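PDB 3FDI: cytidylate kinase-like family protein from Eubacterium ventriosum, which is of unknown function but probably acts as a nucleotide-binding kinase of the P-loop type, related to cytidylate kinase. Local coordinates for residues Asp58-Asn63 against Ala108-Ser113. Residues are numbered along the deposited sequence; the frame is centred on the assembly and turned at random.
Sequences DEKPMN and AEEILS
P61 meets E110 and I111 at the start of helix 60-66, ring against side chain. P61 CG lies 3.6 Å from E110 CG, and P61 CD is only slightly further off. P61 CG is also 4.3 Å from I111 CG1, a looser contact. In E110, CG stands anti to the backbone N (chi1 -179°), which carries it out to the P61 ring. The bend at chi2 (63°) then turns CD aside from the line of the chain. E110 OE2 passes beside the aliphatic part of K60, 3.7 Å from K60 CB. The charged ends do not meet: K60 NZ stays 5.6 Å from E110 OE2, a separation at which any attraction is probably weak. An alanine in place of E110 would probably open a gap beside the P61 ring and leave K60 without this nearby negative charge.

I111 also borders E59, the N-cap residue of helix 60-66. E59 OE1 comes within 3.9 Å of I111 CG2. E59 OE1 also lies 3.5 Å from I111 O; both are acceptors and no bond forms. In fact no hydrogen bond links the two segments.

F87 of helix 81-95 touches both P61 and I111 and joins the two short helices to a third. The arrangement is plain helix-to-helix packing in a P-loop NTPase-type fold, between the N-terminal turn of helix 60-66 and the short helix 108-111, which lies in the connection between parallel strands 101-104 and 118-125.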
loop_
_atom_site.group_PDB
_atom_site.type_symbol
_atom_site.label_atom_id
_atom_site.label_comp_id
_atom_site.label_asym_id
_atom_site.label_seq_id
_atom_site.Cartn_x
_atom_site.Cartn_y
_atom_site.Cartn_z
ATOM N N ASP B 58 -6.719 9.240 -24.211
ATOM C CA ASP B 58 -6.724 9.467 -22.757
ATOM C C ASP B 58 -6.920 8.194 -21.913
ATOM O O ASP B 58 -7.461 8.229 -20.792
ATOM C CB ASP B 58 -7.716 10.566 -22.410
ATOM C CG ASP B 58 -7.357 11.877 -23.078
ATOM O OD1 ASP B 58 -6.189 12.018 -23.539
ATOM O OD2 ASP B 58 -8.247 12.757 -23.161
ATOM N N GLU B 59 -6.452 7.078 -22.470
ATOM C CA GLU B 59 -6.395 5.815 -21.771
ATOM C C GLU B 59 -5.070 5.803 -20.977
ATOM O O GLU B 59 -3.962 5.885 -21.556
ATOM C CB GLU B 59 -6.529 4.660 -22.774
ATOM C CG GLU B 59 -7.968 4.611 -23.371
ATOM C CD GLU B 59 -8.138 3.665 -24.561
ATOM O OE1 GLU B 59 -7.484 2.599 -24.577
ATOM O OE2 GLU B 59 -8.953 3.997 -25.467
ATOM N N LYS B 60 -5.215 5.752 -19.649
ATOM C CA LYS B 60 -4.107 5.961 -18.685
ATOM C C LYS B 60 -2.829 5.119 -18.935
ATOM O O LYS B 60 -1.725 5.646 -18.868
ATOM C CB LYS B 60 -4.626 5.771 -17.224
ATOM C CG LYS B 60 -5.705 6.831 -16.779
ATOM C CD LYS B 60 -5.900 6.887 -15.236
ATOM C CE LYS B 60 -6.323 8.320 -14.724
ATOM N NZ LYS B 60 -7.704 8.772 -15.090
ATOM N N PRO B 61 -2.975 3.817 -19.226
ATOM C CA PRO B 61 -1.782 2.974 -19.408
ATOM C C PRO B 61 -0.972 3.376 -20.619
ATOM O O PRO B 61 0.267 3.255 -20.623
ATOM C CB PRO B 61 -2.360 1.547 -19.605
ATOM C CG PRO B 61 -3.738 1.576 -19.129
ATOM C CD PRO B 61 -4.218 3.020 -19.240
HETATM N N MSE B 62 -1.663 3.865 -21.639
HETATM C CA MSE B 62 -1.002 4.270 -22.858
HETATM C C MSE B 62 -0.300 5.605 -22.698
HETATM O O MSE B 62 0.871 5.725 -23.062
HETATM C CB MSE B 62 -1.982 4.303 -24.022
HETATM C CG MSE B 62 -2.442 2.904 -24.480
HETATM SE SE MSE B 62 -3.354 3.127 -26.219
HETATM C CE MSE B 62 -2.329 4.642 -26.838
ATOM N N ASN B 63 -1.005 6.596 -22.149
ATOM C CA ASN B 63 -0.388 7.905 -21.877
ATOM C C ASN B 63 0.849 7.688 -21.011
ATOM O O ASN B 63 1.931 8.175 -21.290
ATOM C CB ASN B 63 -1.358 8.843 -21.128
ATOM C CG ASN B 63 -2.660 9.092 -21.894
ATOM O OD1 ASN B 63 -2.648 9.555 -23.031
ATOM N ND2 ASN B 63 -3.791 8.776 -21.255
ATOM N N ALA B 108 -6.360 -5.346 -18.990
ATOM C CA ALA B 108 -7.497 -5.158 -19.893
ATOM C C ALA B 108 -8.646 -4.402 -19.231
ATOM O O ALA B 108 -9.297 -3.611 -19.902
ATOM C CB ALA B 108 -7.961 -6.461 -20.525
ATOM N N GLU B 109 -8.911 -4.620 -17.935
ATOM C CA GLU B 109 -10.019 -3.924 -17.287
ATOM C C GLU B 109 -9.769 -2.406 -17.282
ATOM O O GLU B 109 -10.719 -1.633 -17.394
ATOM C CB GLU B 109 -10.306 -4.439 -15.869
ATOM C CG GLU B 109 -9.509 -3.821 -14.728
ATOM C CD GLU B 109 -8.015 -4.018 -14.818
ATOM O OE1 GLU B 109 -7.465 -4.905 -15.603
ATOM O OE2 GLU B 109 -7.336 -3.231 -14.110
ATOM N N GLU B 110 -8.503 -1.993 -17.210
ATOM C CA GLU B 110 -8.155 -0.573 -17.263
ATOM C C GLU B 110 -8.277 -0.009 -18.671
ATOM O O GLU B 110 -8.906 1.057 -18.857
ATOM C CB GLU B 110 -6.762 -0.320 -16.719
ATOM C CG GLU B 110 -6.317 1.124 -16.717
ATOM C CD GLU B 110 -7.164 2.063 -15.823
ATOM O OE1 GLU B 110 -7.855 1.590 -14.878
ATOM O OE2 GLU B 110 -7.127 3.294 -16.084
ATOM N N ILE B 111 -7.669 -0.703 -19.646
ATOM C CA ILE B 111 -7.753 -0.322 -21.066
ATOM C C ILE B 111 -9.212 -0.152 -21.603
ATOM O O ILE B 111 -9.482 0.769 -22.393
ATOM C CB ILE B 111 -7.067 -1.356 -21.958
ATOM C CG1 ILE B 111 -5.562 -1.379 -21.684
ATOM C CG2 ILE B 111 -7.344 -1.083 -23.459
ATOM C CD1 ILE B 111 -4.898 -2.433 -22.475
ATOM N N LEU B 112 -10.114 -1.022 -21.155
ATOM C CA LEU B 112 -11.462 -1.086 -21.650
ATOM C C LEU B 112 -12.464 -0.525 -20.660
ATOM O O LEU B 112 -13.658 -0.834 -20.708
ATOM C CB LEU B 112 -11.776 -2.528 -21.983
ATOM C CG LEU B 112 -10.940 -3.130 -23.110
ATOM C CD1 LEU B 112 -11.311 -4.564 -23.310
ATOM C CD2 LEU B 112 -11.058 -2.300 -24.440
ATOM N N SER B 113 -11.939 0.248 -19.722
ATOM C CA SER B 113 -12.704 1.141 -18.858
ATOM C C SER B 113 -13.949 1.793 -19.468
ATOM O O SER B 113 -15.033 1.724 -18.938
ATOM C CB SER B 113 -11.802 2.303 -18.451
ATOM O OG SER B 113 -11.128 1.982 -17.284
#